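PDB 6ZXU: oxidoreductase, NAD-binding/iron-sulfur cluster-binding protein from Nitratireductor pacificus pht-3B, which is a catabolic reductive dehalogenase that binds cobalamin and two [4Fe-4S] clusters, probably removing halogens from organic substrates by reduction. Local coordinates for residues Ile567-Val572 with Leu677-Pro682. Residues are numbered along the deposited sequence; the frame is centred on the assembly and turned at random.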
loop_
_atom_site.group_PDB
_atom_site.type_symbol
_atom_site.label_atom_id
_atom_site.label_comp_id
_atom_site.label_asym_id
_atom_site.label_seq_id
_atom_site.Cartn_x
_atom_site.Cartn_y
_atom_site.Cartn_z
ATOM N N ILE A 567 15.637 5.739 -19.228
ATOM C CA ILE A 567 14.298 5.430 -18.779
ATOM C C ILE A 567 13.399 5.206 -19.998
ATOM O O ILE A 567 13.691 5.670 -21.087
ATOM C CB ILE A 567 13.805 6.609 -17.892
ATOM C CG1 ILE A 567 12.662 6.117 -16.998
ATOM C CG2 ILE A 567 13.484 7.841 -18.708
ATOM C CD1 ILE A 567 12.419 6.931 -15.786
ATOM N N TRP A 568 12.301 4.475 -19.797
ATOM C CA TRP A 568 11.178 4.481 -20.739
ATOM C C TRP A 568 10.254 5.637 -20.309
ATOM O O TRP A 568 9.583 5.524 -19.291
ATOM C CB TRP A 568 10.368 3.177 -20.675
ATOM C CG TRP A 568 10.910 2.017 -21.526
ATOM C CD1 TRP A 568 10.846 1.916 -22.879
ATOM C CD2 TRP A 568 11.553 0.845 -21.065
ATOM N NE1 TRP A 568 11.436 0.773 -23.296
ATOM C CE2 TRP A 568 11.895 0.087 -22.195
ATOM C CE3 TRP A 568 11.947 0.395 -19.818
ATOM C CZ2 TRP A 568 12.531 -1.160 -22.114
ATOM C CZ3 TRP A 568 12.549 -0.827 -19.726
ATOM C CH2 TRP A 568 12.887 -1.582 -20.874
ATOM N N LYS A 569 10.244 6.739 -21.003
ATOM C CA LYS A 569 9.486 7.891 -20.521
ATOM C C LYS A 569 8.072 7.820 -21.037
ATOM O O LYS A 569 7.816 7.812 -22.249
ATOM C CB LYS A 569 10.156 9.252 -20.894
ATOM C CG LYS A 569 9.581 10.405 -20.058
ATOM C CD LYS A 569 10.146 10.296 -18.643
ATOM C CE LYS A 569 9.269 10.904 -17.646
ATOM N NZ LYS A 569 9.811 10.646 -16.292
ATOM N N ALA A 570 7.128 7.652 -20.121
ATOM C CA ALA A 570 5.731 7.731 -20.407
ATOM C C ALA A 570 5.348 9.189 -20.610
ATOM O O ALA A 570 6.070 10.103 -20.211
ATOM C CB ALA A 570 4.913 7.171 -19.296
ATOM N N ASP A 571 4.190 9.411 -21.197
ATOM C CA ASP A 571 3.650 10.794 -21.388
ATOM C C ASP A 571 2.866 11.202 -20.147
ATOM O O ASP A 571 1.724 10.814 -19.962
ATOM C CB ASP A 571 2.774 10.867 -22.622
ATOM C CG ASP A 571 2.451 12.296 -23.032
ATOM O OD1 ASP A 571 2.104 13.139 -22.173
ATOM O OD2 ASP A 571 2.598 12.608 -24.266
ATOM N N VAL A 572 3.504 11.975 -19.290
ATOM C CA VAL A 572 2.954 12.286 -18.017
ATOM C C VAL A 572 1.790 13.261 -18.114
ATOM O O VAL A 572 0.923 13.302 -17.237
ATOM C CB VAL A 572 4.022 12.748 -17.004
ATOM C CG1 VAL A 572 5.071 11.672 -16.814
ATOM C CG2 VAL A 572 4.679 14.050 -17.423
ATOM N N LEU A 677 5.285 10.706 -28.118
ATOM C CA LEU A 677 4.978 11.159 -26.801
ATOM C C LEU A 677 5.731 12.489 -26.506
ATOM O O LEU A 677 6.723 12.807 -27.145
ATOM C CB LEU A 677 5.351 10.041 -25.769
ATOM C CG LEU A 677 4.656 8.679 -25.984
ATOM C CD1 LEU A 677 5.178 7.718 -24.971
ATOM C CD2 LEU A 677 3.106 8.736 -25.857
ATOM N N ALA A 678 5.226 13.226 -25.516
ATOM C CA ALA A 678 5.854 14.449 -25.041
ATOM C C ALA A 678 6.581 14.150 -23.719
ATOM O O ALA A 678 6.115 13.304 -22.922
ATOM C CB ALA A 678 4.829 15.523 -24.827
ATOM N N MET A 679 7.754 14.710 -23.536
ATOM C CA MET A 679 8.490 14.576 -22.278
ATOM C C MET A 679 8.759 15.960 -21.695
ATOM O O MET A 679 8.862 16.918 -22.430
ATOM C CB MET A 679 9.792 13.812 -22.438
ATOM C CG MET A 679 10.739 14.401 -23.414
ATOM S SD MET A 679 12.419 13.820 -23.332
ATOM C CE MET A 679 12.353 12.043 -23.156
ATOM N N TYR A 680 8.910 16.033 -20.397
ATOM C CA TYR A 680 9.041 17.313 -19.741
ATOM C C TYR A 680 10.219 17.250 -18.776
ATOM O O TYR A 680 10.032 17.197 -17.555
ATOM C CB TYR A 680 7.763 17.699 -19.045
ATOM C CG TYR A 680 6.628 17.862 -19.998
ATOM C CD1 TYR A 680 6.509 18.977 -20.775
ATOM C CD2 TYR A 680 5.743 16.822 -20.228
ATOM C CE1 TYR A 680 5.501 19.118 -21.716
ATOM C CE2 TYR A 680 4.753 16.916 -21.211
ATOM C CZ TYR A 680 4.649 18.099 -21.956
ATOM O OH TYR A 680 3.604 18.228 -22.909
ATOM N N PRO A 681 11.449 17.308 -19.336
ATOM C CA PRO A 681 12.611 17.393 -18.470
ATOM C C PRO A 681 12.667 18.787 -17.869
ATOM O O PRO A 681 11.880 19.623 -18.244
ATOM C CB PRO A 681 13.770 17.125 -19.424
ATOM C CG PRO A 681 13.256 17.578 -20.742
ATOM C CD PRO A 681 11.811 17.297 -20.752
ATOM N N PRO A 682 13.629 19.045 -16.943
ATOM C CA PRO A 682 13.692 20.364 -16.304
ATOM C C PRO A 682 13.524 21.596 -17.190
ATOM O O PRO A 682 12.871 22.562 -16.777
ATOM C CB PRO A 682 15.045 20.333 -15.608
ATOM C CG PRO A 682 15.125 18.898 -15.176
ATOM C CD PRO A 682 14.588 18.116 -16.323
HETATM O O HOH W 1 6.090 12.792 -20.245
#
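The carboxylate of D571 lies against the backbone of A678. The amide N of A678 gives a hydrogen bond to D571 OD2 at 3.0 Å, nearly straight at 171°. It comes from above the carboxylate plane, 55° out of it. With CG anti to the backbone N (chi1 -167°), the carboxylate is placed against A678. R700 forms a salt bridge to the same oxygen, and the other oxygen, OD1, takes the amide N of K574, so D571 is the N-cap of helix 572-581. The carboxylate is thus held at both oxygens. An alanine here would probably leave the A678 amide without this acceptor, the charge of R700 without this mate, and helix 572-581 without its side-chain cap.

The second flat group is the ring of Y680. CG2 of V572 approaches CD2 of Y680 obliquely at 4.1 Å. The Y680 ring also meets that of F317, and its OH is hydrogen-bonded to E573. At the other end of the contact, CD2 of L677 packs on CB of D571 at 3.9 Å. CD1 of L677 lies 3.8 Å from the backbone O of K569. CB of M679 touches CG of K569.

One water bridges the two backbones. It donates to A570 O and to A678 O, both at 2.7 Å, and accepts from V572 N.

I567, K569, A570 and V572 line the cobalamin pocket, so 567-572 is part of its wall; the end of K569 leads away from 677-682 to salt bridges with D503 and the cobalamin. Segment 567-572 links strand 565-567 to helix 572-581, while the loop segment 677-682 comes after helix 671-674. Helix 700-709, which carries R700, packs on L677, A678, M679 and Y680, and M679 also reaches strand 560-562.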